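Side-chain contacts in amyloid-like protein 1 (Homo sapiens, PDB 3PMR), which probably binds heparin-like glycans and serves in cell adhesion, through a helical E2 domain that pairs into dimers: residues B[38-41]-B[42-46]; B[139-142]-B[143-147]; B[150-153]-B[154-158]. All blocks are in the same frame, centred on the assembly; numbering follows the deposited sequence.

Overall arrangement
From the N terminus, the chain first passes contact 1 on helix 26-56, which packs against helix 64-119. Helix 126-157 follows and carries contact 2 and then contact 3, with helix 159-187 alongside. Each contact closes no more than a helical turn, so the three come in series and none encloses or crosses another. Within one chain contact 1 is remote, its centre about 36 Å from that of contact 2 and about 28 Å from that of contact 3; the centres of contacts 2 and 3 are about 16 Å apart. Dimerisation joins these regions: Met-42 and Ile-45 of contact 1 pack against helix 126-157 of the second subunit, and contacts 2 and 3 receive the reciprocal residues.

Contact 1: B[38-41]-B[42-46]; sequences EERR and MRQIN
Gln-44 and Arg-41 lie alongside each other, three residues apart, and Arg-41 NH1 donates to Gln-44 OE1 over 2.9 Å. The nitrogen meets a lone pair in the amide carbonyl plane, but the oxygen is tilted out of the guanidinium plane and the N-H...O angle closes to 134°. Arg-41 bends at chi2 (-55°), which brings its CD to 3.4 Å from the same OE1. At the other end of the amide, Gln-44 NE2 rests 3.7 Å from CG of Arg-40, a polar group laid against the aliphatic part of a long chain. An alanine in place of Gln-44 removes this acceptor and would probably leave the Arg-41 guanidinium less firmly fixed and the Arg-40 methylenes without their neighbour. These pairs follow the alpha-helical repeat of helix 26-56, which lies beside helix 64-119 in the E2 domain. On another flank, Glu-39 and the poorly ordered Arg-43 meet through a water, 2.7 Å from Glu-39 OE2 and 2.8 Å from Arg-43 NH2, lying at the edge of the guanidinium in its plane. Met-42 runs beside Glu-38, its SD 3.8 Å from Glu-38 CG, and its long, unbranched thioether also packs on Arg-149 of the second subunit. Further out, Arg-41 is fixed by a salt bridge to Glu-88 and a bond to Gln-84, while Glu-38 forms a salt bridge with that same Arg-149.

Contact 2: B[139-142]-B[143-147]; sequences AEQK and EQRHT. With PO4 (phosphate ion), chain F.
Oxygen O4 of the bound phosphate is gripped twice by Arg-145, from NH2 at 3.1 Å and, weakly, from NE at 3.5 Å, while Lys-142, one helical turn earlier, approaches the ion through NZ. Arg-145 NE also bonds to phosphate O1 at 3.0 Å, and the phosphorus lies at the edge of the guanidinium, in its plane. The bend at chi3 (60°) carries NE toward the ion, and chi4 turns the guanidinium edge to it. Lys-142 is nearly extended until chi4 (53°) swings NZ to 2.7 Å from phosphate O2, so a long, flexible amine and a flat, multidentate guanidinium share one anion. Arg-149 bonds to the same phosphate, and Arg-145 has a salt bridge to Glu-39 of the second subunit. On a buried side, Glu-140 OE2 and Glu-143 OE1 stand only 2.9 Å apart, two acceptors whose carboxylate planes are nearly perpendicular. Their mutual repulsion is probably offset by Arg-179, which forms a salt bridge with each, and by Arg-108, which pairs with Glu-143; His-172 also bonds to Glu-143. Thr-147 suits its place by turning its hydroxyl back on the helix: OG1 donates to Glu-143 O at 3.0 Å, from the face opposite Thr-147 N. The phosphate probably came from the crystallisation liquor, yet the basic side chains gathered at it are consistent with a heparin-binding surface of the E2 domain.

Contact 3: B[150-153]-B[154-158]; sequences HYQH and VAAVD. With PO4 (phosphate ion), chain D.
The last turns of helix 126-157 set a valine methyl over a face of each of two histidine rings, each pair four residues apart. CG2 of Val-154 makes a CH-pi contact over one face of the His-150 ring, 4.2 Å from its centroid and 28° off the normal. Val-157 CG2 lies over one face of the His-153 ring, in van der Waals contact 4.0 Å from His-153 NE2; a branched aliphatic group suits this place because its methyl can cover a flat ring. The edge of His-153 serves a different partner: ND1 donates to phosphate O1 at 2.9 Å, with the oxygen in the ring plane. Beside it, Gln-152 bends at chi2 (-85°) and offers NE2 to phosphate O2, also at 2.9 Å and nearly straight (165°). The same amide nitrogen bonds to Arg-149 O, which steadies its orientation. Arg-89 of the second subunit adds a bond to the ion. One residue before Gln-152, Tyr-151 reaches across to Glu-82 of the second subunit with its hydroxyl and packs on Ile-45 there, while small Ala-156 lets Val-85 of that subunit come close. Although this phosphate is probably from the crystallisation liquor, the place it occupies is an anion site at the dimer interface, consistent with heparin binding by the E2 domain.

Contact 1: B[38-41]-B[42-46]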
loop_
_atom_site.group_PDB
_atom_site.type_symbol
_atom_site.label_atom_id
_atom_site.label_comp_id
_atom_site.label_asym_id
_atom_site.label_seq_id
_atom_site.Cartn_x
_atom_site.Cartn_y
_atom_site.Cartn_z
ATOM N N GLU B 38 -0.987 -12.306 4.194
ATOM C CA GLU B 38 -1.314 -12.334 2.772
ATOM C C GLU B 38 -1.139 -13.767 2.273
ATOM O O GLU B 38 -2.013 -14.328 1.609
ATOM C CB GLU B 38 -0.361 -11.408 2.000
ATOM C CG GLU B 38 -0.519 -11.458 0.481
ATOM C CD GLU B 38 0.486 -10.570 -0.245
ATOM O OE1 GLU B 38 0.438 -9.338 -0.047
ATOM O OE2 GLU B 38 1.324 -11.100 -1.007
ATOM N N GLU B 39 0.012 -14.335 2.607
ATOM C CA GLU B 39 0.386 -15.696 2.226
ATOM C C GLU B 39 -0.523 -16.747 2.846
ATOM O O GLU B 39 -0.930 -17.708 2.187
ATOM C CB GLU B 39 1.833 -15.973 2.652
ATOM C CG GLU B 39 2.874 -15.201 1.860
ATOM C CD GLU B 39 4.271 -15.325 2.447
ATOM O OE1 GLU B 39 5.244 -14.958 1.751
ATOM O OE2 GLU B 39 4.395 -15.781 3.607
ATOM N N ARG B 40 -0.833 -16.566 4.122
ATOM C CA ARG B 40 -1.693 -17.502 4.832
ATOM C C ARG B 40 -3.078 -17.551 4.181
ATOM O O ARG B 40 -3.639 -18.619 3.947
ATOM C CB ARG B 40 -1.811 -17.069 6.297
ATOM C CG ARG B 40 -2.646 -17.993 7.174
ATOM C CD ARG B 40 -2.731 -17.451 8.597
ATOM N NE ARG B 40 -1.415 -17.369 9.227
ATOM C CZ ARG B 40 -1.188 -16.797 10.407
ATOM N NH1 ARG B 40 -2.193 -16.251 11.089
ATOM N NH2 ARG B 40 0.042 -16.767 10.909
ATOM N N ARG B 41 -3.621 -16.380 3.875
ATOM C CA ARG B 41 -4.938 -16.306 3.272
ATOM C C ARG B 41 -4.953 -16.811 1.830
ATOM O O ARG B 41 -5.927 -17.426 1.393
ATOM C CB ARG B 41 -5.466 -14.871 3.362
ATOM C CG ARG B 41 -5.633 -14.383 4.810
ATOM C CD ARG B 41 -6.514 -15.337 5.629
ATOM N NE ARG B 41 -6.834 -14.790 6.946
ATOM C CZ ARG B 41 -7.834 -15.217 7.711
ATOM N NH1 ARG B 41 -8.619 -16.204 7.294
ATOM N NH2 ARG B 41 -8.060 -14.645 8.888
ATOM N N MET B 42 -3.880 -16.551 1.091
ATOM C CA MET B 42 -3.788 -17.032 -0.283
ATOM C C MET B 42 -3.878 -18.566 -0.298
ATOM O O MET B 42 -4.568 -19.133 -1.138
ATOM C CB MET B 42 -2.478 -16.548 -0.926
ATOM C CG MET B 42 -2.545 -15.092 -1.391
ATOM S SD MET B 42 -0.939 -14.437 -1.875
ATOM C CE MET B 42 -0.544 -15.548 -3.243
ATOM N N ARG B 43 -3.201 -19.232 0.638
ATOM C CA ARG B 43 -3.248 -20.702 0.727
ATOM C C ARG B 43 -4.641 -21.226 1.078
ATOM O O ARG B 43 -5.062 -22.272 0.580
ATOM C CB ARG B 43 -2.283 -21.233 1.786
ATOM C CG ARG B 43 -0.823 -21.018 1.502
ATOM C CD ARG B 43 0.013 -21.930 2.383
ATOM N NE ARG B 43 1.356 -21.398 2.586
ATOM C CZ ARG B 43 1.644 -20.414 3.434
ATOM N NH1 ARG B 43 0.684 -19.858 4.163
ATOM N NH2 ARG B 43 2.891 -19.979 3.546
ATOM N N GLN B 44 -5.339 -20.523 1.962
ATOM C CA GLN B 44 -6.685 -20.936 2.358
ATOM C C GLN B 44 -7.643 -20.792 1.182
ATOM O O GLN B 44 -8.467 -21.657 0.939
ATOM C CB GLN B 44 -7.193 -20.089 3.528
ATOM C CG GLN B 44 -6.483 -20.356 4.837
ATOM C CD GLN B 44 -6.850 -19.345 5.921
ATOM O OE1 GLN B 44 -7.774 -18.545 5.764
ATOM N NE2 GLN B 44 -6.122 -19.387 7.027
ATOM N N ILE B 45 -7.535 -19.688 0.461
ATOM C CA ILE B 45 -8.388 -19.459 -0.695
ATOM C C ILE B 45 -8.134 -20.556 -1.720
ATOM O O ILE B 45 -9.057 -21.099 -2.315
ATOM C CB ILE B 45 -8.081 -18.108 -1.373
ATOM C CG1 ILE B 45 -8.397 -16.956 -0.416
ATOM C CG2 ILE B 45 -8.875 -17.989 -2.663
ATOM C CD1 ILE B 45 -7.959 -15.590 -0.916
ATOM N N ASN B 46 -6.866 -20.866 -1.938
ATOM C CA ASN B 46 -6.545 -21.879 -2.906
ATOM C C ASN B 46 -7.145 -23.233 -2.501
ATOM O O ASN B 46 -7.736 -23.910 -3.318
ATOM C CB ASN B 46 -5.033 -21.979 -3.082
ATOM C CG ASN B 46 -4.659 -22.741 -4.332
ATOM O OD1 ASN B 46 -5.088 -22.395 -5.437
ATOM N ND2 ASN B 46 -3.876 -23.793 -4.166
HETATM O O HOH W 1 4.307 -18.047 5.043
#

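Contact 2: B[139-142]-B[143-147]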
loop_
_atom_site.group_PDB
_atom_site.type_symbol
_atom_site.label_atom_id
_atom_site.label_comp_id
_atom_site.label_asym_id
_atom_site.label_seq_id
_atom_site.Cartn_x
_atom_site.Cartn_y
_atom_site.Cartn_z
ATOM N N ALA B 139 9.923 17.627 14.696
ATOM C CA ALA B 139 8.919 16.725 15.250
ATOM C C ALA B 139 7.549 17.223 14.762
ATOM O O ALA B 139 6.666 16.426 14.443
ATOM C CB ALA B 139 8.979 16.745 16.764
ATOM N N GLU B 140 7.379 18.544 14.704
ATOM C CA GLU B 140 6.114 19.119 14.244
ATOM C C GLU B 140 5.918 18.965 12.739
ATOM O O GLU B 140 4.796 18.777 12.275
ATOM C CB GLU B 140 6.000 20.590 14.659
ATOM C CG GLU B 140 5.571 20.720 16.106
ATOM C CD GLU B 140 4.360 19.841 16.423
ATOM O OE1 GLU B 140 3.250 20.384 16.585
ATOM O OE2 GLU B 140 4.520 18.598 16.497
ATOM N N GLN B 141 7.014 19.025 11.988
ATOM C CA GLN B 141 6.947 18.835 10.547
ATOM C C GLN B 141 6.493 17.402 10.287
ATOM O O GLN B 141 5.670 17.150 9.411
ATOM C CB GLN B 141 8.315 19.053 9.903
ATOM C CG GLN B 141 8.313 18.770 8.415
ATOM C CD GLN B 141 9.704 18.726 7.823
ATOM O OE1 GLN B 141 10.602 18.068 8.356
ATOM N NE2 GLN B 141 9.890 19.418 6.705
ATOM N N LYS B 142 7.024 16.462 11.062
ATOM C CA LYS B 142 6.642 15.056 10.898
ATOM C C LYS B 142 5.138 14.867 11.148
ATOM O O LYS B 142 4.473 14.134 10.425
ATOM C CB LYS B 142 7.451 14.180 11.856
ATOM C CG LYS B 142 7.317 12.698 11.597
ATOM C CD LYS B 142 8.477 11.925 12.201
ATOM C CE LYS B 142 8.563 10.551 11.573
ATOM N NZ LYS B 142 8.613 10.707 10.096
ATOM N N GLU B 143 4.615 15.525 12.180
ATOM C CA GLU B 143 3.189 15.445 12.511
ATOM C C GLU B 143 2.321 16.097 11.428
ATOM O O GLU B 143 1.216 15.644 11.128
ATOM C CB GLU B 143 2.927 16.123 13.860
ATOM C CG GLU B 143 1.446 16.262 14.223
ATOM C CD GLU B 143 1.234 16.535 15.708
ATOM O OE1 GLU B 143 2.247 16.758 16.413
ATOM O OE2 GLU B 143 0.066 16.529 16.166
ATOM N N GLN B 144 2.834 17.170 10.850
ATOM C CA GLN B 144 2.125 17.871 9.801
ATOM C C GLN B 144 2.049 16.984 8.564
ATOM O O GLN B 144 0.983 16.817 7.971
ATOM C CB GLN B 144 2.848 19.171 9.454
ATOM C CG GLN B 144 2.194 19.907 8.320
ATOM C CD GLN B 144 2.897 21.191 7.998
ATOM O OE1 GLN B 144 3.913 21.202 7.300
ATOM N NE2 GLN B 144 2.372 22.292 8.521
ATOM N N ARG B 145 3.183 16.409 8.184
ATOM C CA ARG B 145 3.232 15.535 7.018
ATOM C C ARG B 145 2.342 14.322 7.223
ATOM O O ARG B 145 1.716 13.833 6.283
ATOM C CB ARG B 145 4.678 15.102 6.740
ATOM C CG ARG B 145 5.524 16.209 6.092
ATOM C CD ARG B 145 7.002 15.851 6.043
ATOM N NE ARG B 145 7.263 14.632 5.282
ATOM C CZ ARG B 145 7.097 14.511 3.965
ATOM N NH1 ARG B 145 6.665 15.540 3.245
ATOM N NH2 ARG B 145 7.365 13.358 3.368
ATOM N N HIS B 146 2.262 13.851 8.460
ATOM C CA HIS B 146 1.436 12.693 8.746
ATOM C C HIS B 146 -0.028 13.034 8.506
ATOM O O HIS B 146 -0.770 12.259 7.903
ATOM C CB HIS B 146 1.642 12.238 10.183
ATOM C CG HIS B 146 0.860 11.018 10.537
ATOM N ND1 HIS B 146 -0.433 11.075 11.006
ATOM C CD2 HIS B 146 1.168 9.703 10.430
ATOM C CE1 HIS B 146 -0.893 9.847 11.169
ATOM N NE2 HIS B 146 0.059 8.997 10.825
ATOM N N THR B 147 -0.439 14.206 8.974
ATOM C CA THR B 147 -1.809 14.652 8.788
ATOM C C THR B 147 -2.114 14.805 7.300
ATOM O O THR B 147 -3.132 14.326 6.824
ATOM C CB THR B 147 -2.027 15.998 9.482
ATOM O OG1 THR B 147 -1.766 15.848 10.882
ATOM C CG2 THR B 147 -3.447 16.486 9.269
HETATM P P PO4 F . 8.185 11.431 6.813
HETATM O O1 PO4 F . 6.861 12.104 6.792
HETATM O O2 PO4 F . 9.073 12.114 7.789
HETATM O O3 PO4 F . 8.012 10.008 7.209
HETATM O O4 PO4 F . 8.796 11.495 5.456
#

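Contact 3: B[150-153]-B[154-158]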
loop_
_atom_site.group_PDB
_atom_site.type_symbol
_atom_site.label_atom_id
_atom_site.label_comp_id
_atom_site.label_asym_id
_atom_site.label_seq_id
_atom_site.Cartn_x
_atom_site.Cartn_y
_atom_site.Cartn_z
ATOM N N HIS B 150 -2.237 11.383 5.427
ATOM C CA HIS B 150 -3.435 10.631 5.754
ATOM C C HIS B 150 -4.623 11.108 4.917
ATOM O O HIS B 150 -5.380 10.307 4.368
ATOM C CB HIS B 150 -3.780 10.781 7.226
ATOM C CG HIS B 150 -4.985 9.999 7.624
ATOM N ND1 HIS B 150 -6.016 10.537 8.363
ATOM C CD2 HIS B 150 -5.345 8.725 7.349
ATOM C CE1 HIS B 150 -6.961 9.629 8.524
ATOM N NE2 HIS B 150 -6.579 8.520 7.917
ATOM N N TYR B 151 -4.784 12.423 4.857
ATOM C CA TYR B 151 -5.852 13.050 4.091
ATOM C C TYR B 151 -5.684 12.696 2.603
ATOM O O TYR B 151 -6.633 12.304 1.923
ATOM C CB TYR B 151 -5.770 14.565 4.306
ATOM C CG TYR B 151 -6.774 15.382 3.544
ATOM C CD1 TYR B 151 -8.132 15.056 3.553
ATOM C CD2 TYR B 151 -6.367 16.498 2.822
ATOM C CE1 TYR B 151 -9.057 15.828 2.855
ATOM C CE2 TYR B 151 -7.273 17.268 2.125
ATOM C CZ TYR B 151 -8.610 16.931 2.140
ATOM O OH TYR B 151 -9.476 17.688 1.401
ATOM N N GLN B 152 -4.459 12.835 2.123
ATOM C CA GLN B 152 -4.118 12.540 0.743
ATOM C C GLN B 152 -4.471 11.092 0.395
ATOM O O GLN B 152 -4.999 10.814 -0.681
ATOM C CB GLN B 152 -2.622 12.797 0.522
ATOM C CG GLN B 152 -2.095 12.322 -0.824
ATOM C CD GLN B 152 -1.709 10.858 -0.817
ATOM O OE1 GLN B 152 -1.679 10.210 -1.866
ATOM N NE2 GLN B 152 -1.411 10.323 0.362
ATOM N N HIS B 153 -4.187 10.179 1.319
ATOM C CA HIS B 153 -4.476 8.764 1.118
ATOM C C HIS B 153 -5.978 8.501 1.048
ATOM O O HIS B 153 -6.443 7.737 0.199
ATOM C CB HIS B 153 -3.876 7.929 2.251
ATOM C CG HIS B 153 -4.275 6.487 2.201
ATOM N ND1 HIS B 153 -3.713 5.590 1.318
ATOM C CD2 HIS B 153 -5.235 5.804 2.870
ATOM C CE1 HIS B 153 -4.310 4.418 1.443
ATOM N NE2 HIS B 153 -5.238 4.521 2.378
ATOM N N VAL B 154 -6.736 9.125 1.950
ATOM C CA VAL B 154 -8.184 8.947 1.974
ATOM C C VAL B 154 -8.812 9.515 0.684
ATOM O O VAL B 154 -9.691 8.889 0.086
ATOM C CB VAL B 154 -8.808 9.625 3.248
ATOM C CG1 VAL B 154 -10.325 9.651 3.156
ATOM C CG2 VAL B 154 -8.395 8.842 4.513
ATOM N N ALA B 155 -8.344 10.680 0.244
ATOM C CA ALA B 155 -8.868 11.296 -0.967
ATOM C C ALA B 155 -8.559 10.416 -2.179
ATOM O O ALA B 155 -9.391 10.246 -3.070
ATOM C CB ALA B 155 -8.265 12.686 -1.153
ATOM N N ALA B 156 -7.363 9.841 -2.194
ATOM C CA ALA B 156 -6.945 8.973 -3.282
ATOM C C ALA B 156 -7.783 7.699 -3.400
ATOM O O ALA B 156 -8.001 7.204 -4.511
ATOM C CB ALA B 156 -5.468 8.605 -3.117
ATOM N N VAL B 157 -8.269 7.171 -2.279
ATOM C CA VAL B 157 -9.039 5.932 -2.326
ATOM C C VAL B 157 -10.483 5.965 -1.822
ATOM O O VAL B 157 -11.202 4.981 -1.983
ATOM C CB VAL B 157 -8.302 4.801 -1.559
ATOM C CG1 VAL B 157 -6.866 4.681 -2.046
ATOM C CG2 VAL B 157 -8.333 5.074 -0.063
ATOM N N ASP B 158 -10.917 7.079 -1.236
ATOM C CA ASP B 158 -12.279 7.186 -0.685
ATOM C C ASP B 158 -12.705 8.662 -0.573
ATOM O O ASP B 158 -12.448 9.312 0.443
ATOM C CB ASP B 158 -12.296 6.524 0.698
ATOM C CG ASP B 158 -13.697 6.295 1.229
ATOM O OD1 ASP B 158 -14.671 6.696 0.558
ATOM O OD2 ASP B 158 -13.819 5.709 2.326
HETATM P P PO4 D . -0.556 6.717 -0.175
HETATM O O1 PO4 D . -1.932 6.632 -0.730
HETATM O O2 PO4 D . -0.546 7.640 0.998
HETATM O O3 PO4 D . -0.109 5.365 0.257
HETATM O O4 PO4 D . 0.363 7.232 -1.221
#